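Local coordinates for protein 2-dehydro-3-deoxy-d-gluconate/2-dehydro-3-deoxy-phosphogluconate aldolase (Picrophilus torridus, PDB 4UXD) that is an aldolase of the dihydrodipicolinate synthetase family, with a fold built around a barrel of parallel strands surrounded by helices, at residues 161-165 against 166-170; 48-51 against 52-56; 129-132 against 133-137. All blocks are in the same frame, centred on the assembly; numbering follows the deposited sequence.

Contact 1. Residues 161-165 against 166-170; sequences NKIDP and ETVKN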
loop_
_atom_site.group_PDB
_atom_site.type_symbol
_atom_site.label_atom_id
_atom_site.label_comp_id
_atom_site.label_asym_id
_atom_site.label_seq_id
_atom_site.Cartn_x
_atom_site.Cartn_y
_atom_site.Cartn_z
ATOM N N ASN A 161 3.715 -13.341 -3.731
ATOM C CA ASN A 161 2.261 -13.338 -3.816
ATOM C C ASN A 161 1.659 -14.099 -2.654
ATOM O O ASN A 161 2.125 -15.191 -2.319
ATOM C CB ASN A 161 1.785 -13.968 -5.117
ATOM C CG ASN A 161 2.273 -13.235 -6.332
ATOM O OD1 ASN A 161 1.832 -12.131 -6.609
ATOM N ND2 ASN A 161 3.184 -13.854 -7.078
ATOM N N LYS A 162 0.632 -13.517 -2.041
ATOM C CA LYS A 162 -0.076 -14.162 -0.940
ATOM C C LYS A 162 -0.843 -15.363 -1.456
ATOM O O LYS A 162 -1.270 -15.374 -2.606
ATOM C CB LYS A 162 -1.044 -13.194 -0.261
ATOM C CG LYS A 162 -2.252 -12.796 -1.105
ATOM C CD LYS A 162 -3.066 -11.712 -0.410
ATOM C CE LYS A 162 -4.226 -11.192 -1.258
ATOM N NZ LYS A 162 -5.318 -12.181 -1.477
ATOM N N ILE A 163 -0.998 -16.378 -0.615
ATOM C CA ILE A 163 -1.906 -17.482 -0.934
ATOM C C ILE A 163 -3.055 -17.426 0.080
ATOM O O ILE A 163 -2.832 -17.435 1.291
ATOM C CB ILE A 163 -1.167 -18.873 -0.937
ATOM C CG1 ILE A 163 -2.151 -20.005 -1.259
ATOM C CG2 ILE A 163 -0.404 -19.100 0.376
ATOM C CD1 ILE A 163 -1.534 -21.396 -1.244
ATOM N N ASP A 164 -4.280 -17.309 -0.412
ATOM C CA ASP A 164 -5.435 -17.160 0.481
ATOM C C ASP A 164 -5.685 -18.456 1.235
ATOM O O ASP A 164 -5.384 -19.536 0.728
ATOM C CB ASP A 164 -6.700 -16.777 -0.287
ATOM C CG ASP A 164 -6.614 -15.417 -0.922
ATOM O OD1 ASP A 164 -5.742 -14.619 -0.507
ATOM O OD2 ASP A 164 -7.421 -15.147 -1.840
ATOM N N PRO A 165 -6.239 -18.357 2.447
ATOM C CA PRO A 165 -6.664 -19.548 3.188
ATOM C C PRO A 165 -7.558 -20.504 2.393
ATOM O O PRO A 165 -7.429 -21.718 2.515
ATOM C CB PRO A 165 -7.435 -18.959 4.359
ATOM C CG PRO A 165 -6.819 -17.636 4.568
ATOM C CD PRO A 165 -6.413 -17.128 3.240
ATOM N N GLU A 166 -8.473 -19.955 1.612
ATOM C CA GLU A 166 -9.353 -20.758 0.781
ATOM C C GLU A 166 -8.546 -21.614 -0.170
ATOM O O GLU A 166 -8.826 -22.797 -0.341
ATOM C CB GLU A 166 -10.307 -19.859 -0.008
ATOM C CG GLU A 166 -11.251 -20.590 -0.951
ATOM C CD GLU A 166 -12.303 -21.418 -0.225
ATOM O OE1 GLU A 166 -12.611 -21.116 0.953
ATOM O OE2 GLU A 166 -12.829 -22.372 -0.842
ATOM N N THR A 167 -7.545 -21.004 -0.793
ATOM C CA THR A 167 -6.714 -21.697 -1.760
ATOM C C THR A 167 -5.926 -22.826 -1.091
ATOM O O THR A 167 -5.629 -23.848 -1.721
ATOM C CB THR A 167 -5.744 -20.705 -2.460
ATOM O OG1 THR A 167 -6.489 -19.590 -2.966
ATOM C CG2 THR A 167 -4.985 -21.372 -3.605
ATOM N N VAL A 168 -5.595 -22.652 0.186
ATOM C CA VAL A 168 -4.829 -23.662 0.886
ATOM C C VAL A 168 -5.758 -24.827 1.229
ATOM O O VAL A 168 -5.386 -25.995 1.083
ATOM C CB VAL A 168 -4.178 -23.113 2.154
ATOM C CG1 VAL A 168 -3.296 -24.169 2.785
ATOM C CG2 VAL A 168 -3.355 -21.895 1.834
ATOM N N LYS A 169 -6.967 -24.489 1.676
ATOM C CA LYS A 169 -8.021 -25.463 1.926
ATOM C C LYS A 169 -8.261 -26.329 0.697
ATOM O O LYS A 169 -8.239 -27.557 0.780
ATOM C CB LYS A 169 -9.312 -24.759 2.322
ATOM C CG LYS A 169 -10.479 -25.679 2.562
ATOM C CD LYS A 169 -11.635 -24.939 3.227
ATOM C CE LYS A 169 -12.113 -23.731 2.417
ATOM N NZ LYS A 169 -13.291 -23.042 3.051
ATOM N N ASN A 170 -8.469 -25.692 -0.447
ATOM C CA ASN A 170 -8.687 -26.437 -1.678
ATOM C C ASN A 170 -7.562 -27.424 -1.963
ATOM O O ASN A 170 -7.818 -28.601 -2.198
ATOM C CB ASN A 170 -8.847 -25.484 -2.861
ATOM C CG ASN A 170 -10.202 -24.808 -2.885
ATOM O OD1 ASN A 170 -11.145 -25.257 -2.227
ATOM N ND2 ASN A 170 -10.313 -23.732 -3.659
#
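Ile163 packs against Val168 and Thr167 where the loop after strand 150-155 enters helix 165-174, one of the helices surrounding the strands of the (beta/alpha)8 barrel. CD1 of Ile163 comes to 3.6 Å from CG2 of Val168, the two side chains meeting at about a right angle, and CG1 of Ile163 lies 3.9 Å from CB of Thr167. Both torsions of the isoleucine are extended (chi1 179°), which carries CD1 forward onto the first helical turn. Backbone bonds start the helix beside this packing: Val168 N donates to Asp164 O at 3.2 Å, and Lys169 N to Pro165 O at 2.9 Å with a nearly straight N-H...O angle of 169°. Asp164 occupies the N-cap position, yet its carboxylate makes no capping bond. It serves the loop instead, where Lys162 NZ meets the syn lone pair of Asp164 OD1 at 2.7 Å in a salt bridge. On the exposed side of the helix, Lys169 NZ forms a second salt bridge to Glu166 OE1 at 2.9 Å, with weak hydrogen-bond geometry. Further out, Met194 of helix 188-195 lies against both Pro165 and Val168. Gln133 of helix 133-144 ties down the helix start, its OE1 accepting from Asp164 N and hydrogen-bonding to Thr167 OG1.

Contact 2. Residues 48-51 against 52-56; sequences NILI and KYLEG
Asn48 and Lys52 pair across one turn of helix 44-56, in a local contact between side chains four positions apart, repeated at Leu50 with Leu54 and at Ile51 with Glu55. The backbone evidence for a regular alpha-helix is a run of i to i+4 bonds: Lys52 N to Asn48 O at 2.9 Å, Tyr53 N to Ile49 O, Leu54 N to Leu50 O at 2.9 Å, and Glu55 N to Ile51 O. Asn48 and Lys52 are also joined through their side chains. Bends at chi2 (-54°) and chi4 curl the lysine chain back, and NZ reaches Asn48 OD1 at 3.2 Å; the donor approaches well off the C=O direction, at 112°, and tilted 27° from the carbonyl plane. The CG of Lys52 meanwhile rests 3.3 Å from Asn48 O.

The helix is the connection of a beta-alpha-beta crossover, joining strand 27-31 to the neighbouring parallel strand 61-63 of the barrel. Its buried residues include Leu50, Ile51 and Leu54. CD1 of Leu54 reaches CG of Leu50 at 4.0 Å, the two chains passing at a slant, and Phe276 of helix 270-279 touches Leu50. Ile51 and Glu55 instead run side by side in the same direction, with Ile51 CG2 3.6 Å from Glu55 OE2. That carboxylate oxygen has its polar partner outside the helix, in a hydrogen bond with Ser90 OG. Phe85 of helix 76-88 touches both Asn48 and Ile51. Tyr53 packs on Lys279 of helix 270-279, while its CB lies 3.4 Å from Leu50 O.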
loop_
_atom_site.group_PDB
_atom_site.type_symbol
_atom_site.label_atom_id
_atom_site.label_comp_id
_atom_site.label_asym_id
_atom_site.label_seq_id
_atom_site.Cartn_x
_atom_site.Cartn_y
_atom_site.Cartn_z
ATOM N N ASN A 48 28.329 -26.514 9.344
ATOM C CA ASN A 48 28.434 -27.611 10.301
ATOM C C ASN A 48 28.386 -27.069 11.730
ATOM O O ASN A 48 27.719 -27.619 12.602
ATOM C CB ASN A 48 29.721 -28.406 10.068
ATOM C CG ASN A 48 29.649 -29.804 10.646
ATOM O OD1 ASN A 48 30.049 -30.038 11.787
ATOM N ND2 ASN A 48 29.134 -30.745 9.860
ATOM N N ILE A 49 29.092 -25.974 11.958
ATOM C CA ILE A 49 29.087 -25.330 13.257
ATOM C C ILE A 49 27.660 -25.015 13.650
ATOM O O ILE A 49 27.284 -25.170 14.806
ATOM C CB ILE A 49 29.945 -24.059 13.236
ATOM C CG1 ILE A 49 31.423 -24.471 13.247
ATOM C CG2 ILE A 49 29.632 -23.159 14.426
ATOM C CD1 ILE A 49 32.392 -23.407 12.760
ATOM N N LEU A 50 26.870 -24.619 12.654
ATOM C CA LEU A 50 25.477 -24.238 12.839
ATOM C C LEU A 50 24.579 -25.438 13.122
ATOM O O LEU A 50 23.741 -25.407 14.037
ATOM C CB LEU A 50 24.970 -23.497 11.596
ATOM C CG LEU A 50 23.465 -23.191 11.574
ATOM C CD1 LEU A 50 23.066 -22.404 12.810
ATOM C CD2 LEU A 50 23.074 -22.440 10.306
ATOM N N ILE A 51 24.730 -26.473 12.305
ATOM C CA ILE A 51 24.008 -27.725 12.496
ATOM C C ILE A 51 24.246 -28.292 13.893
ATOM O O ILE A 51 23.346 -28.863 14.495
ATOM C CB ILE A 51 24.434 -28.774 11.450
ATOM C CG1 ILE A 51 23.909 -28.382 10.073
ATOM C CG2 ILE A 51 23.909 -30.162 11.805
ATOM C CD1 ILE A 51 24.615 -29.057 8.943
ATOM N N LYS A 52 25.464 -28.145 14.405
ATOM C CA LYS A 52 25.795 -28.714 15.706
ATOM C C LYS A 52 25.251 -27.837 16.832
ATOM O O LYS A 52 24.936 -28.338 17.918
ATOM C CB LYS A 52 27.309 -28.905 15.846
ATOM C CG LYS A 52 27.898 -29.986 14.926
ATOM C CD LYS A 52 27.204 -31.335 15.080
ATOM C CE LYS A 52 28.098 -32.493 14.622
ATOM N NZ LYS A 52 28.428 -32.486 13.165
ATOM N N TYR A 53 25.132 -26.534 16.574
ATOM C CA TYR A 53 24.419 -25.643 17.494
ATOM C C TYR A 53 22.920 -25.934 17.544
ATOM O O TYR A 53 22.298 -25.879 18.605
ATOM C CB TYR A 53 24.612 -24.189 17.107
ATOM C CG TYR A 53 23.794 -23.261 17.971
ATOM C CD1 TYR A 53 24.236 -22.905 19.240
ATOM C CD2 TYR A 53 22.572 -22.747 17.528
ATOM C CE1 TYR A 53 23.506 -22.063 20.043
ATOM C CE2 TYR A 53 21.827 -21.892 18.329
ATOM C CZ TYR A 53 22.297 -21.555 19.594
ATOM O OH TYR A 53 21.563 -20.711 20.411
ATOM N N LEU A 54 22.336 -26.228 16.390
ATOM C CA LEU A 54 20.909 -26.473 16.317
ATOM C C LEU A 54 20.562 -27.748 17.046
ATOM O O LEU A 54 19.554 -27.811 17.759
ATOM C CB LEU A 54 20.445 -26.535 14.856
ATOM C CG LEU A 54 20.333 -25.155 14.215
ATOM C CD1 LEU A 54 20.254 -25.225 12.703
ATOM C CD2 LEU A 54 19.111 -24.430 14.778
ATOM N N GLU A 55 21.402 -28.768 16.866
ATOM C CA GLU A 55 21.189 -30.043 17.533
ATOM C C GLU A 55 21.288 -29.860 19.053
ATOM O O GLU A 55 20.480 -30.414 19.813
ATOM C CB GLU A 55 22.186 -31.067 17.020
ATOM C CG GLU A 55 21.869 -31.521 15.599
ATOM C CD GLU A 55 22.931 -32.416 14.967
ATOM O OE1 GLU A 55 24.004 -32.636 15.576
ATOM O OE2 GLU A 55 22.677 -32.898 13.843
ATOM N N GLY A 56 22.253 -29.042 19.477
ATOM C CA GLY A 56 22.484 -28.758 20.884
ATOM C C GLY A 56 21.288 -28.184 21.636
ATOM O O GLY A 56 20.976 -28.641 22.740
#

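Contact 3. Residues 129-132 against 133-137; sequences IKLN and QEAIY
Asn132 caps the start of helix 133-144 through its side chain: OD1 accepts from Ala135 N at 3.0 Å, with an N-H...O angle of 167° and the donor nearly in line with the amide C=O bond. This is an N-cap of a barrel helix, in the loop that follows strand 120-123. The torsion explains it, since chi1 of 61° places CG between the backbone N and the carbonyl carbon and turns OD1 back over the first helical turn. The backbone adds a weak bond, Ile136 N to Asn132 O at 3.4 Å. The other end of the amide is used as well, for Asn132 ND2 bonds to Tyr291 OH of the second subunit. Gln267 of that subunit reads the adjoining backbone, binding Lys130 O through NE2 and Asn132 N through OE1, so the cap lies at a subunit interface.

Apolar packing comes from the residue before the cap. The buried Leu131 points toward the helix and divides its contacts between two residues: CD2 meets Ala135 CB at 4.0 Å, while Leu131 CB lies 4.0 Å from Ile136 CG1.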
loop_
_atom_site.group_PDB
_atom_site.type_symbol
_atom_site.label_atom_id
_atom_site.label_comp_id
_atom_site.label_asym_id
_atom_site.label_seq_id
_atom_site.Cartn_x
_atom_site.Cartn_y
_atom_site.Cartn_z
ATOM N N ILE A 129 6.403 -11.491 -10.790
ATOM C CA ILE A 129 5.125 -11.135 -11.386
ATOM C C ILE A 129 3.979 -11.355 -10.389
ATOM O O ILE A 129 3.900 -12.385 -9.718
ATOM C CB ILE A 129 4.902 -11.941 -12.687
ATOM C CG1 ILE A 129 5.675 -11.283 -13.833
ATOM C CG2 ILE A 129 3.448 -12.005 -13.084
ATOM C CD1 ILE A 129 6.178 -12.265 -14.863
ATOM N N LYS A 130 3.107 -10.352 -10.286
ATOM C CA LYS A 130 1.944 -10.407 -9.414
ATOM C C LYS A 130 0.952 -11.433 -9.928
ATOM O O LYS A 130 0.597 -11.421 -11.105
ATOM C CB LYS A 130 1.280 -9.028 -9.322
ATOM C CG LYS A 130 -0.014 -8.983 -8.509
ATOM C CD LYS A 130 0.261 -9.085 -7.015
ATOM C CE LYS A 130 -0.941 -9.604 -6.230
ATOM N NZ LYS A 130 -0.521 -10.630 -5.233
ATOM N N LEU A 131 0.504 -12.305 -9.028
ATOM C CA LEU A 131 -0.421 -13.381 -9.375
ATOM C C LEU A 131 -1.699 -13.352 -8.558
ATOM O O LEU A 131 -1.671 -13.057 -7.366
ATOM C CB LEU A 131 0.245 -14.737 -9.172
ATOM C CG LEU A 131 1.503 -15.050 -9.966
ATOM C CD1 LEU A 131 2.037 -16.406 -9.513
ATOM C CD2 LEU A 131 1.245 -15.025 -11.464
ATOM N N ASN A 132 -2.814 -13.685 -9.209
ATOM C CA ASN A 132 -4.067 -13.971 -8.515
ATOM C C ASN A 132 -4.057 -15.414 -7.965
ATOM O O ASN A 132 -3.062 -16.135 -8.109
ATOM C CB ASN A 132 -5.258 -13.758 -9.455
ATOM C CG ASN A 132 -5.220 -14.675 -10.690
ATOM O OD1 ASN A 132 -4.547 -15.705 -10.701
ATOM N ND2 ASN A 132 -5.952 -14.301 -11.731
ATOM N N GLN A 133 -5.166 -15.854 -7.378
ATOM C CA GLN A 133 -5.229 -17.183 -6.771
ATOM C C GLN A 133 -5.388 -18.354 -7.777
ATOM O O GLN A 133 -4.998 -19.473 -7.475
ATOM C CB GLN A 133 -6.376 -17.230 -5.749
ATOM C CG GLN A 133 -6.231 -16.268 -4.582
ATOM C CD GLN A 133 -4.893 -16.382 -3.847
ATOM O OE1 GLN A 133 -4.613 -17.371 -3.179
ATOM N NE2 GLN A 133 -4.074 -15.349 -3.958
ATOM N N GLU A 134 -5.961 -18.117 -8.956
ATOM C CA GLU A 134 -6.094 -19.187 -9.951
ATOM C C GLU A 134 -4.698 -19.617 -10.466
ATOM O O GLU A 134 -4.400 -20.809 -10.615
ATOM C CB GLU A 134 -6.990 -18.731 -11.107
ATOM C CG GLU A 134 -7.303 -19.799 -12.174
ATOM C CD GLU A 134 -8.224 -20.913 -11.675
ATOM O OE1 GLU A 134 -9.435 -20.652 -11.482
ATOM O OE2 GLU A 134 -7.742 -22.058 -11.494
ATOM N N ALA A 135 -3.838 -18.637 -10.713
ATOM C CA ALA A 135 -2.494 -18.911 -11.188
ATOM C C ALA A 135 -1.708 -19.665 -10.128
ATOM O O ALA A 135 -0.967 -20.629 -10.415
ATOM C CB ALA A 135 -1.793 -17.619 -11.548
ATOM N N ILE A 136 -1.875 -19.212 -8.894
ATOM C CA ILE A 136 -1.174 -19.794 -7.766
ATOM C C ILE A 136 -1.662 -21.214 -7.570
ATOM O O ILE A 136 -0.861 -22.138 -7.403
ATOM C CB ILE A 136 -1.385 -18.957 -6.493
ATOM C CG1 ILE A 136 -0.529 -17.689 -6.570
ATOM C CG2 ILE A 136 -1.058 -19.767 -5.234
ATOM C CD1 ILE A 136 -0.957 -16.592 -5.621
ATOM N N TYR A 137 -2.981 -21.388 -7.608
ATOM C CA TYR A 137 -3.565 -22.716 -7.493
ATOM C C TYR A 137 -2.998 -23.653 -8.567
ATOM O O TYR A 137 -2.380 -24.659 -8.239
ATOM C CB TYR A 137 -5.081 -22.652 -7.597
ATOM C CG TYR A 137 -5.687 -24.012 -7.688
ATOM C CD1 TYR A 137 -5.878 -24.782 -6.550
ATOM C CD2 TYR A 137 -6.034 -24.553 -8.916
ATOM C CE1 TYR A 137 -6.410 -26.049 -6.632
ATOM C CE2 TYR A 137 -6.566 -25.815 -9.009
ATOM C CZ TYR A 137 -6.747 -26.561 -7.868
ATOM O OH TYR A 137 -7.285 -27.819 -7.952
#

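Following the chain, contact 2 comes first, then contact 3, then contact 1; they lie in series, each spanning one continuous run of residues, and none encloses or crosses another. Contact 2 lies within the helix of an early beta-alpha-beta unit, on the opposite side of the chain's centre from the others, with nearest atoms about 25 Å from contact 1 and about 28 Å from contact 3. Contacts 3 and 1 are the entrances to two successive barrel helices, 133-144 and 165-174. Their centres are 10 Å apart, and they touch: Asn161 OD1 meets Leu131 N at 2.8 Å, a probable hydrogen bond that joins the two loops ahead of these helices.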